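Local coordinates for protein DegQ (Legionella fallonii, PDB 3PV2) that is a self-compartmentalising HtrA-type protease that forms large 12-subunit assemblies and probably also acts as a chaperone, at residues I262-L267 against D304-I309; A298-G303 against V333-E338; T312-T315 against Q319-T322. All blocks are in the same frame, centred on the assembly; numbering follows the deposited sequence.

All three contacts lie inside the first PDZ domain and draw on its curled antiparallel sheet. Contacts 1 and 2 have centres about 8 Å apart and alternate along the chain: 262-267, 298-303, 304-309, then 333-338. They meet where strands 305-309 and 332-339 run side by side, joined by backbone bonds such as Ile305 O to Glu338 N. Contact 3 follows contact 1 in the chain and is nested within the loop that contact 2 closes; its centre is about 8 Å from contact 1 and 13 Å from contact 2. Strand 305-309 is thus tied to strand 262-266, strand 332-339 and the approach to helix 318-325, giving this small domain a common core.

Contact 1. Residues I262-L267 against D304-I309; sequences IFVQHL and DIITQI
Asp304 OD2, gripped by the backbone N of Lys301 and by the guanidinium group of Arg339, holds the start of the strand whose next two residues, Ile305 and Ile306, meet Leu267, Ile262 and Val264. No hydrogen bond crosses between 262-267 and 304-309, so the contact rests on methyl groups alone. Its focus is Ile306 CD1. Ile262 reaches it tip to tip, with Ile262 CD1 at 3.8 Å from Ile306 CD1. From the side comes Val264, whose chain lies at about a right angle to that of Ile306, and its CG1 stands 4.0 Å from Ile306 CD1. As Ile262 CD1 and Val264 CG1 are themselves 3.8 Å apart, the three methyls form a nearly equilateral triangle. Ile262 gets there with CG1 set between its backbone N and carbonyl carbon (chi1 66°), the rest of the chain running nearly straight. The second patch is separate: Leu267 and Ile305 cross at about a right angle, pairing Leu267 CD1 with Ile305 CD1 at 4.0 Å and Leu267 CD2 with Ile305 CG2 at 4.1 Å. In Ile305 the bond beyond CG1 is folded back (chi2 -62°), which carries CD1 toward the leucine. Backbone spacing explains why only side chains meet, since the CA atoms of Val264 and Ile306 are 8.8 Å apart and strand 284-289 pairs with both strands. On the outward side, Gln265 OE1 accepts a hydrogen bond from Tyr447 N of a second subunit, tying the strand into the assembly. Two strands that flank a third and bury aliphatic side chains against each other across the bend are consistent with the curled antiparallel sheet of a PDZ domain.

Contact 2. Residues A298-G303 against V333-E338; sequences AGLKAG and VKIIVE
Leu300 carries this contact through one methyl, CD1, which sits 3.6 Å from Val337 CG1 and, more loosely, 4.5 Å from Ile335 CG2. Its CG is swung opposite the backbone N (chi1 -158°), and this turns the branched end toward the strand although the bond leaving its backbone does not aim there. The receiving side is set by two beta-branched residues on the same face of strand 332-339. In Val337, CG1 lies opposite the carbonyl carbon (chi1 -60°) and is the methyl that meets the leucine, the two side chains crossing obliquely. Ile335 presents CG2 instead, while its longer branch takes the position beside the backbone N. Leu346 of strand 342-349 also touches Leu300, so the leucine is enclosed by more than the two segments, and the three touching side chains are all buried.

The backbones do not pair: no hydrogen bond joins them, and the CA atoms of Leu300 and Val337 are 8.3 Å apart. Over the touching parts their directions differ by 33°. Leu300 follows directly on Gly299, whose positive phi ends helix 294-298; the carbonyl O of Gly299 is bonded by Arg339. Gly303 has another positive phi, where the chain turns to enter strand 305-309. On the outer side, Ala302 packs against Gln438 of a second subunit. A Schellman motif thus closes helix 294-298, and Leu300, just after it, packs the link to strand 305-309 against one face of the sheet, within the core of the PDZ fold.

Contact 3. Residues T312-T315 against Q319-T322; sequences TKIT and QVKT
With CG opposite the carbonyl carbon (chi1 -51°) and the chain then extended, Gln319 stretches back from the first turn of its helix to the loop residue Thr315. A chi3 of -59° turns the amide to direct OE1 at the backbone, and Thr315 N donates to Gln319 OE1 at 2.7 Å. The bond is fairly straight, 153° at the hydrogen, and the donor lies in the carbonyl plane, not far off the line of the C=O bond. The same OE1 also accepts from Gln316 N, and two backbone amides on one oxygen should fix the rotation of the side-chain amide. Ile314 runs alongside the glutamine in the opposite sense: Ile314 CA is 3.4 Å from Gln319 OE1, and Ile314 CG1 lies 4.0 Å from Gln319 CB. One residue further along the helix, Val320 CG2 meets Ile314 CG2 at 4.0 Å, with the two side chains at about a right angle. Both residues also touch Ile309 and Ala284, which places this pair against the sheet, whereas the Thr315 end is partly exposed. A loop between strand and helix closed by a helix side chain bonding backbone amides pins helix 318-325 to the sheet; as in other PDZ domains, this helix probably borders the peptide-binding groove.

Contact 1. Residues I262-L267 against D304-I309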
ATOM      1  N   ILE B 262     -31.815  39.153 -24.299  1.00 44.04           N
ATOM      2  CA  ILE B 262     -32.160  38.249 -25.424  1.00 46.70           C
ATOM      3  C   ILE B 262     -31.116  37.194 -25.759  1.00 46.84           C
ATOM      4  O   ILE B 262     -29.924  37.511 -25.847  1.00 47.63           O
ATOM      5  CB  ILE B 262     -32.250  39.017 -26.696  1.00 46.87           C
ATOM      6  CG1 ILE B 262     -30.854  39.541 -27.043  1.00 45.44           C
ATOM      7  CG2 ILE B 262     -33.223  40.159 -26.524  1.00 49.42           C
ATOM      8  CD1 ILE B 262     -30.670  39.810 -28.479  1.00 44.86           C
ATOM      9  N   PHE B 263     -31.571  35.979 -26.041  1.00 44.70           N
ATOM     10  CA  PHE B 263     -30.696  34.958 -26.481  1.00 42.86           C
ATOM     11  C   PHE B 263     -30.759  34.893 -27.984  1.00 39.96           C
ATOM     12  O   PHE B 263     -31.848  35.005 -28.580  1.00 36.94           O
ATOM     13  CB  PHE B 263     -31.193  33.642 -25.908  1.00 46.30           C
ATOM     14  CG  PHE B 263     -30.833  33.396 -24.459  1.00 52.66           C
ATOM     15  CD1 PHE B 263     -31.220  34.292 -23.448  1.00 60.26           C
ATOM     16  CD2 PHE B 263     -30.212  32.174 -24.095  1.00 60.64           C
ATOM     17  CE1 PHE B 263     -30.941  34.015 -22.081  1.00 62.96           C
ATOM     18  CE2 PHE B 263     -29.916  31.883 -22.736  1.00 62.79           C
ATOM     19  CZ  PHE B 263     -30.279  32.796 -21.731  1.00 63.00           C
ATOM     20  N   VAL B 264     -29.622  34.637 -28.626  1.00 36.49           N
ATOM     21  CA  VAL B 264     -29.592  34.439 -30.029  1.00 34.11           C
ATOM     22  C   VAL B 264     -29.007  33.038 -30.337  1.00 34.48           C
ATOM     23  O   VAL B 264     -28.439  32.395 -29.475  1.00 35.25           O
ATOM     24  CB  VAL B 264     -28.848  35.517 -30.735  1.00 34.88           C
ATOM     25  CG1 VAL B 264     -29.622  36.840 -30.660  1.00 33.91           C
ATOM     26  CG2 VAL B 264     -27.409  35.601 -30.218  1.00 35.35           C
ATOM     27  N   GLN B 265     -29.245  32.543 -31.531  1.00 34.11           N
ATOM     28  CA  GLN B 265     -28.631  31.343 -31.995  1.00 34.46           C
ATOM     29  C   GLN B 265     -28.230  31.597 -33.455  1.00 34.61           C
ATOM     30  O   GLN B 265     -28.737  32.512 -34.087  1.00 34.40           O
ATOM     31  CB  GLN B 265     -29.564  30.175 -31.918  1.00 34.33           C
ATOM     32  CG  GLN B 265     -30.628  30.057 -32.964  1.00 34.04           C
ATOM     33  CD  GLN B 265     -31.627  28.931 -32.629  1.00 34.02           C
ATOM     34  OE1 GLN B 265     -32.548  29.228 -31.928  1.00 33.84           O
ATOM     35  NE2 GLN B 265     -31.430  27.666 -33.090  1.00 34.32           N
ATOM     36  N   HIS B 266     -27.356  30.738 -33.937  1.00 35.12           N
ATOM     37  CA  HIS B 266     -26.832  30.778 -35.310  1.00 36.16           C
ATOM     38  C   HIS B 266     -27.948  30.467 -36.273  1.00 35.10           C
ATOM     39  O   HIS B 266     -28.720  29.498 -36.074  1.00 34.89           O
ATOM     40  CB  HIS B 266     -25.668  29.747 -35.471  1.00 38.43           C
ATOM     41  CG  HIS B 266     -24.995  29.797 -36.814  1.00 46.31           C
ATOM     42  ND1 HIS B 266     -24.162  30.838 -37.200  1.00 53.03           N
ATOM     43  CD2 HIS B 266     -25.035  28.931 -37.867  1.00 52.38           C
ATOM     44  CE1 HIS B 266     -23.738  30.613 -38.444  1.00 55.72           C
ATOM     45  NE2 HIS B 266     -24.254  29.469 -38.870  1.00 54.91           N
ATOM     46  N   LEU B 267     -28.075  31.279 -37.309  1.00 35.16           N
ATOM     47  CA  LEU B 267     -29.065  31.042 -38.313  1.00 35.03           C
ATOM     48  C   LEU B 267     -28.338  30.264 -39.373  1.00 35.55           C
ATOM     49  O   LEU B 267     -27.537  30.828 -40.159  1.00 36.07           O
ATOM     50  CB  LEU B 267     -29.559  32.401 -38.855  1.00 35.06           C
ATOM     51  CG  LEU B 267     -30.554  32.305 -40.013  1.00 35.19           C
ATOM     52  CD1 LEU B 267     -31.848  31.795 -39.515  1.00 34.82           C
ATOM     53  CD2 LEU B 267     -30.744  33.677 -40.814  1.00 35.63           C
ATOM     54  N   ASP B 304     -37.499  36.853 -34.627  1.00 35.06           N
ATOM     55  CA  ASP B 304     -36.814  37.903 -35.272  1.00 35.30           C
ATOM     56  C   ASP B 304     -35.366  37.528 -35.656  1.00 34.91           C
ATOM     57  O   ASP B 304     -34.667  36.841 -34.915  1.00 34.39           O
ATOM     58  CB  ASP B 304     -36.752  39.174 -34.402  1.00 35.44           C
ATOM     59  CG  ASP B 304     -38.086  39.816 -34.168  1.00 36.13           C
ATOM     60  OD1 ASP B 304     -39.137  39.383 -34.721  1.00 36.64           O
ATOM     61  OD2 ASP B 304     -38.092  40.793 -33.382  1.00 36.28           O
ATOM     62  N   ILE B 305     -34.915  38.034 -36.793  1.00 35.34           N
ATOM     63  CA  ILE B 305     -33.528  37.887 -37.182  1.00 35.22           C
ATOM     64  C   ILE B 305     -32.862  39.271 -37.070  1.00 35.57           C
ATOM     65  O   ILE B 305     -33.256  40.226 -37.808  1.00 36.27           O
ATOM     66  CB  ILE B 305     -33.432  37.432 -38.636  1.00 35.62           C
ATOM     67  CG1 ILE B 305     -34.230  36.151 -38.926  1.00 35.45           C
ATOM     68  CG2 ILE B 305     -31.958  37.188 -39.045  1.00 35.64           C
ATOM     69  CD1 ILE B 305     -33.767  35.080 -38.188  1.00 34.86           C
ATOM     70  N   ILE B 306     -31.822  39.374 -36.247  1.00 35.27           N
ATOM     71  CA  ILE B 306     -31.139  40.616 -36.092  1.00 35.65           C
ATOM     72  C   ILE B 306     -30.168  40.793 -37.231  1.00 36.22           C
ATOM     73  O   ILE B 306     -29.333  39.924 -37.463  1.00 36.12           O
ATOM     74  CB  ILE B 306     -30.357  40.684 -34.758  1.00 35.29           C
ATOM     75  CG1 ILE B 306     -31.312  40.772 -33.577  1.00 34.91           C
ATOM     76  CG2 ILE B 306     -29.400  41.876 -34.815  1.00 35.84           C
ATOM     77  CD1 ILE B 306     -30.668  40.326 -32.208  1.00 34.51           C
ATOM     78  N   THR B 307     -30.311  41.845 -38.005  1.00 36.97           N
ATOM     79  CA  THR B 307     -29.356  42.090 -39.117  1.00 37.83           C
ATOM     80  C   THR B 307     -28.383  43.264 -38.891  1.00 40.10           C
ATOM     81  O   THR B 307     -27.416  43.449 -39.656  1.00 42.59           O
ATOM     82  CB  THR B 307     -30.090  42.292 -40.419  1.00 38.59           C
ATOM     83  OG1 THR B 307     -30.971  43.406 -40.280  1.00 41.92           O
ATOM     84  CG2 THR B 307     -30.900  41.073 -40.739  1.00 37.96           C
ATOM     85  N   GLN B 308     -28.613  44.035 -37.842  1.00 40.87           N
ATOM     86  CA  GLN B 308     -27.798  45.183 -37.520  1.00 44.16           C
ATOM     87  C   GLN B 308     -28.010  45.654 -36.094  1.00 44.36           C
ATOM     88  O   GLN B 308     -29.166  45.813 -35.616  1.00 42.07           O
ATOM     89  CB  GLN B 308     -28.153  46.377 -38.396  1.00 46.13           C
ATOM     90  CG  GLN B 308     -26.959  47.287 -38.657  1.00 51.70           C
ATOM     91  CD  GLN B 308     -27.255  48.469 -39.643  1.00 56.42           C
ATOM     92  OE1 GLN B 308     -27.201  49.667 -39.261  1.00 58.29           O
ATOM     93  NE2 GLN B 308     -27.557  48.131 -40.887  1.00 55.33           N
ATOM     94  N   ILE B 309     -26.889  45.938 -35.454  1.00 45.74           N
ATOM     95  CA  ILE B 309     -26.863  46.561 -34.123  1.00 46.76           C
ATOM     96  C   ILE B 309     -25.984  47.848 -34.225  1.00 50.56           C
ATOM     97  O   ILE B 309     -24.790  47.765 -34.579  1.00 51.17           O
ATOM     98  CB  ILE B 309     -26.270  45.596 -33.113  1.00 45.57           C
ATOM     99  CG1 ILE B 309     -27.231  44.415 -32.908  1.00 44.59           C
ATOM    100  CG2 ILE B 309     -25.986  46.305 -31.761  1.00 43.50           C
ATOM    101  CD1 ILE B 309     -26.728  43.407 -31.974  1.00 44.28           C
TER

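Contact 2. Residues A298-G303 against V333-E338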
ATOM      1  N   ALA B 298     -38.100  47.207 -25.994  1.00 42.91           N
ATOM      2  CA  ALA B 298     -37.832  47.700 -27.337  1.00 42.30           C
ATOM      3  C   ALA B 298     -38.717  47.101 -28.416  1.00 42.58           C
ATOM      4  O   ALA B 298     -38.741  47.637 -29.529  1.00 44.49           O
ATOM      5  CB  ALA B 298     -36.411  47.483 -27.670  1.00 41.58           C
ATOM      6  N   GLY B 299     -39.427  45.995 -28.127  1.00 40.34           N
ATOM      7  CA  GLY B 299     -40.337  45.411 -29.050  1.00 39.81           C
ATOM      8  C   GLY B 299     -39.788  44.182 -29.784  1.00 38.67           C
ATOM      9  O   GLY B 299     -40.418  43.703 -30.711  1.00 39.23           O
ATOM     10  N   LEU B 300     -38.656  43.647 -29.340  1.00 36.98           N
ATOM     11  CA  LEU B 300     -38.040  42.455 -29.940  1.00 36.07           C
ATOM     12  C   LEU B 300     -38.866  41.213 -29.638  1.00 35.93           C
ATOM     13  O   LEU B 300     -39.462  41.124 -28.589  1.00 36.05           O
ATOM     14  CB  LEU B 300     -36.628  42.263 -29.414  1.00 35.33           C
ATOM     15  CG  LEU B 300     -35.614  41.440 -30.188  1.00 35.31           C
ATOM     16  CD1 LEU B 300     -35.113  42.190 -31.403  1.00 37.18           C
ATOM     17  CD2 LEU B 300     -34.402  41.041 -29.341  1.00 34.36           C
ATOM     18  N   LYS B 301     -38.919  40.275 -30.577  1.00 35.80           N
ATOM     19  CA  LYS B 301     -39.604  39.035 -30.364  1.00 35.72           C
ATOM     20  C   LYS B 301     -38.805  37.835 -30.859  1.00 35.08           C
ATOM     21  O   LYS B 301     -38.008  37.935 -31.809  1.00 34.92           O
ATOM     22  CB  LYS B 301     -40.908  39.068 -31.168  1.00 36.76           C
ATOM     23  CG  LYS B 301     -41.827  40.195 -30.734  1.00 41.59           C
ATOM     24  CD  LYS B 301     -43.249  39.990 -31.242  1.00 48.95           C
ATOM     25  CE  LYS B 301     -44.235  40.985 -30.515  1.00 54.53           C
ATOM     26  NZ  LYS B 301     -45.624  40.903 -31.096  1.00 60.44           N
ATOM     27  N   ALA B 302     -39.117  36.684 -30.247  1.00 34.90           N
ATOM     28  CA  ALA B 302     -38.581  35.404 -30.648  1.00 34.51           C
ATOM     29  C   ALA B 302     -38.897  35.235 -32.125  1.00 34.77           C
ATOM     30  O   ALA B 302     -39.994  35.484 -32.522  1.00 35.40           O
ATOM     31  CB  ALA B 302     -39.223  34.247 -29.795  1.00 34.60           C
ATOM     32  N   GLY B 303     -37.928  34.797 -32.912  1.00 34.44           N
ATOM     33  CA  GLY B 303     -38.147  34.523 -34.341  1.00 34.73           C
ATOM     34  C   GLY B 303     -37.655  35.671 -35.210  1.00 34.98           C
ATOM     35  O   GLY B 303     -37.501  35.505 -36.415  1.00 35.22           O
ATOM     36  N   VAL B 333     -29.242  51.633 -27.931  1.00 56.97           N
ATOM     37  CA  VAL B 333     -28.795  50.829 -29.043  1.00 55.51           C
ATOM     38  C   VAL B 333     -29.879  50.603 -30.094  1.00 53.96           C
ATOM     39  O   VAL B 333     -31.060  50.356 -29.763  1.00 52.48           O
ATOM     40  CB  VAL B 333     -28.139  49.487 -28.606  1.00 55.72           C
ATOM     41  CG1 VAL B 333     -28.506  49.104 -27.200  1.00 55.32           C
ATOM     42  CG2 VAL B 333     -28.441  48.414 -29.585  1.00 51.04           C
ATOM     43  N   LYS B 334     -29.445  50.734 -31.352  1.00 50.91           N
ATOM     44  CA  LYS B 334     -30.333  50.616 -32.479  1.00 50.43           C
ATOM     45  C   LYS B 334     -30.278  49.153 -32.942  1.00 46.17           C
ATOM     46  O   LYS B 334     -29.210  48.628 -33.132  1.00 44.49           O
ATOM     47  CB  LYS B 334     -29.898  51.564 -33.587  1.00 53.01           C
ATOM     48  CG  LYS B 334     -30.481  51.279 -34.939  1.00 57.17           C
ATOM     49  CD  LYS B 334     -30.141  52.366 -35.924  1.00 62.60           C
ATOM     50  CE  LYS B 334     -30.122  51.817 -37.317  1.00 65.78           C
ATOM     51  NZ  LYS B 334     -29.564  52.778 -38.323  1.00 70.70           N
ATOM     52  N   ILE B 335     -31.417  48.506 -33.092  1.00 43.17           N
ATOM     53  CA  ILE B 335     -31.420  47.094 -33.546  1.00 41.59           C
ATOM     54  C   ILE B 335     -32.308  46.941 -34.752  1.00 40.11           C
ATOM     55  O   ILE B 335     -33.453  47.308 -34.701  1.00 41.73           O
ATOM     56  CB  ILE B 335     -31.893  46.107 -32.447  1.00 39.49           C
ATOM     57  CG1 ILE B 335     -31.060  46.229 -31.160  1.00 41.22           C
ATOM     58  CG2 ILE B 335     -31.749  44.713 -32.967  1.00 39.32           C
ATOM     59  CD1 ILE B 335     -31.787  45.696 -29.852  1.00 37.77           C
ATOM     60  N   ILE B 336     -31.789  46.418 -35.852  1.00 39.45           N
ATOM     61  CA  ILE B 336     -32.601  46.269 -37.054  1.00 38.99           C
ATOM     62  C   ILE B 336     -32.856  44.788 -37.190  1.00 38.19           C
ATOM     63  O   ILE B 336     -31.934  44.036 -37.128  1.00 37.64           O
ATOM     64  CB  ILE B 336     -31.902  46.852 -38.338  1.00 40.26           C
ATOM     65  CG1 ILE B 336     -31.790  48.384 -38.245  1.00 41.60           C
ATOM     66  CG2 ILE B 336     -32.691  46.520 -39.649  1.00 40.67           C
ATOM     67  CD1 ILE B 336     -31.156  48.992 -39.504  1.00 45.49           C
ATOM     68  N   VAL B 337     -34.110  44.384 -37.324  1.00 38.27           N
ATOM     69  CA  VAL B 337     -34.468  42.952 -37.461  1.00 37.62           C
ATOM     70  C   VAL B 337     -35.318  42.732 -38.710  1.00 38.37           C
ATOM     71  O   VAL B 337     -35.840  43.624 -39.299  1.00 39.40           O
ATOM     72  CB  VAL B 337     -35.195  42.348 -36.203  1.00 36.93           C
ATOM     73  CG1 VAL B 337     -34.282  42.446 -34.881  1.00 36.23           C
ATOM     74  CG2 VAL B 337     -36.494  43.017 -35.992  1.00 37.62           C
ATOM     75  N   GLU B 338     -35.415  41.478 -39.096  1.00 37.92           N
ATOM     76  CA  GLU B 338     -36.357  41.055 -40.093  1.00 38.55           C
ATOM     77  C   GLU B 338     -37.384  40.260 -39.329  1.00 38.14           C
ATOM     78  O   GLU B 338     -37.038  39.346 -38.617  1.00 37.22           O
ATOM     79  CB  GLU B 338     -35.721  40.126 -41.131  1.00 38.43           C
ATOM     80  CG  GLU B 338     -34.836  40.793 -42.140  1.00 39.13           C
ATOM     81  CD  GLU B 338     -35.596  41.465 -43.241  1.00 40.47           C
ATOM     82  OE1 GLU B 338     -36.624  40.972 -43.736  1.00 40.89           O
ATOM     83  OE2 GLU B 338     -35.146  42.533 -43.634  1.00 41.27           O
TER

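Contact 3. Residues T312-T315 against Q319-T322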
ATOM      1  N   THR B 312     -23.104  48.173 -36.776  1.00 63.67           N
ATOM      2  CA  THR B 312     -22.474  46.914 -37.141  1.00 63.15           C
ATOM      3  C   THR B 312     -23.465  46.011 -37.851  1.00 60.92           C
ATOM      4  O   THR B 312     -24.503  45.633 -37.316  1.00 57.74           O
ATOM      5  CB  THR B 312     -21.920  46.194 -35.929  1.00 62.78           C
ATOM      6  OG1 THR B 312     -21.083  47.084 -35.204  1.00 65.93           O
ATOM      7  CG2 THR B 312     -21.115  45.010 -36.321  1.00 63.84           C
ATOM      8  N   LYS B 313     -23.120  45.715 -39.081  1.00 60.66           N
ATOM      9  CA  LYS B 313     -23.797  44.722 -39.828  1.00 60.00           C
ATOM     10  C   LYS B 313     -23.670  43.340 -39.122  1.00 56.46           C
ATOM     11  O   LYS B 313     -22.574  42.912 -38.764  1.00 56.51           O
ATOM     12  CB  LYS B 313     -23.216  44.699 -41.218  1.00 61.82           C
ATOM     13  CG  LYS B 313     -24.140  44.126 -42.241  1.00 67.36           C
ATOM     14  CD  LYS B 313     -25.377  45.026 -42.538  1.00 72.21           C
ATOM     15  CE  LYS B 313     -26.481  44.153 -43.263  1.00 73.66           C
ATOM     16  NZ  LYS B 313     -27.894  44.426 -42.804  1.00 72.41           N
ATOM     17  N   ILE B 314     -24.794  42.665 -38.879  1.00 52.43           N
ATOM     18  CA  ILE B 314     -24.713  41.370 -38.198  1.00 49.54           C
ATOM     19  C   ILE B 314     -24.990  40.205 -39.140  1.00 50.15           C
ATOM     20  O   ILE B 314     -26.061  40.081 -39.705  1.00 49.13           O
ATOM     21  CB  ILE B 314     -25.533  41.310 -36.850  1.00 48.25           C
ATOM     22  CG1 ILE B 314     -24.630  41.781 -35.678  1.00 47.77           C
ATOM     23  CG2 ILE B 314     -25.844  39.870 -36.532  1.00 41.66           C
ATOM     24  CD1 ILE B 314     -24.868  42.983 -35.218  1.00 45.53           C
ATOM     25  N   THR B 315     -23.970  39.373 -39.323  1.00 51.34           N
ATOM     26  CA  THR B 315     -24.042  38.216 -40.175  1.00 52.46           C
ATOM     27  C   THR B 315     -23.884  36.916 -39.393  1.00 51.65           C
ATOM     28  O   THR B 315     -24.068  35.854 -39.947  1.00 50.46           O
ATOM     29  CB  THR B 315     -22.934  38.258 -41.293  1.00 54.73           C
ATOM     30  OG1 THR B 315     -21.626  38.236 -40.701  1.00 56.04           O
ATOM     31  CG2 THR B 315     -23.086  39.486 -42.191  1.00 55.63           C
ATOM     32  N   GLN B 319     -21.524  37.698 -33.128  1.00 52.05           N
ATOM     33  CA  GLN B 319     -21.323  39.151 -33.134  1.00 53.87           C
ATOM     34  C   GLN B 319     -22.302  39.915 -32.249  1.00 53.07           C
ATOM     35  O   GLN B 319     -21.996  41.019 -31.851  1.00 54.57           O
ATOM     36  CB  GLN B 319     -21.385  39.756 -34.548  1.00 53.13           C
ATOM     37  CG  GLN B 319     -20.549  39.115 -35.525  1.00 55.02           C
ATOM     38  CD  GLN B 319     -20.870  39.592 -36.939  1.00 61.03           C
ATOM     39  OE1 GLN B 319     -21.990  39.465 -37.422  1.00 59.90           O
ATOM     40  NE2 GLN B 319     -19.876  40.163 -37.603  1.00 68.12           N
ATOM     41  N   VAL B 320     -23.449  39.340 -31.902  1.00 51.69           N
ATOM     42  CA  VAL B 320     -24.422  40.092 -31.159  1.00 50.56           C
ATOM     43  C   VAL B 320     -23.909  40.264 -29.750  1.00 53.99           C
ATOM     44  O   VAL B 320     -23.941  41.361 -29.167  1.00 53.66           O
ATOM     45  CB  VAL B 320     -25.753  39.383 -31.165  1.00 50.11           C
ATOM     46  CG1 VAL B 320     -26.703  39.945 -30.082  1.00 43.92           C
ATOM     47  CG2 VAL B 320     -26.352  39.433 -32.550  1.00 45.27           C
ATOM     48  N   LYS B 321     -23.342  39.187 -29.246  1.00 57.67           N
ATOM     49  CA  LYS B 321     -22.943  39.065 -27.832  1.00 61.50           C
ATOM     50  C   LYS B 321     -21.766  39.997 -27.628  1.00 65.01           C
ATOM     51  O   LYS B 321     -21.765  40.914 -26.772  1.00 66.43           O
ATOM     52  CB  LYS B 321     -22.586  37.606 -27.577  1.00 63.31           C
ATOM     53  CG  LYS B 321     -23.341  36.631 -28.620  1.00 64.88           C
ATOM     54  CD  LYS B 321     -23.296  35.099 -28.284  1.00 70.70           C
ATOM     55  CE  LYS B 321     -24.342  34.669 -27.222  1.00 71.59           C
ATOM     56  NZ  LYS B 321     -24.707  33.182 -27.286  1.00 73.97           N
ATOM     57  N   THR B 322     -20.806  39.819 -28.517  1.00 66.96           N
ATOM     58  CA  THR B 322     -19.761  40.758 -28.727  1.00 68.85           C
ATOM     59  C   THR B 322     -20.225  42.215 -28.840  1.00 69.09           C
ATOM     60  O   THR B 322     -19.881  43.019 -27.977  1.00 70.73           O
ATOM     61  CB  THR B 322     -18.955  40.290 -29.954  1.00 70.30           C
ATOM     62  OG1 THR B 322     -18.284  39.055 -29.602  1.00 70.84           O
ATOM     63  CG2 THR B 322     -17.966  41.361 -30.446  1.00 70.96           C
TER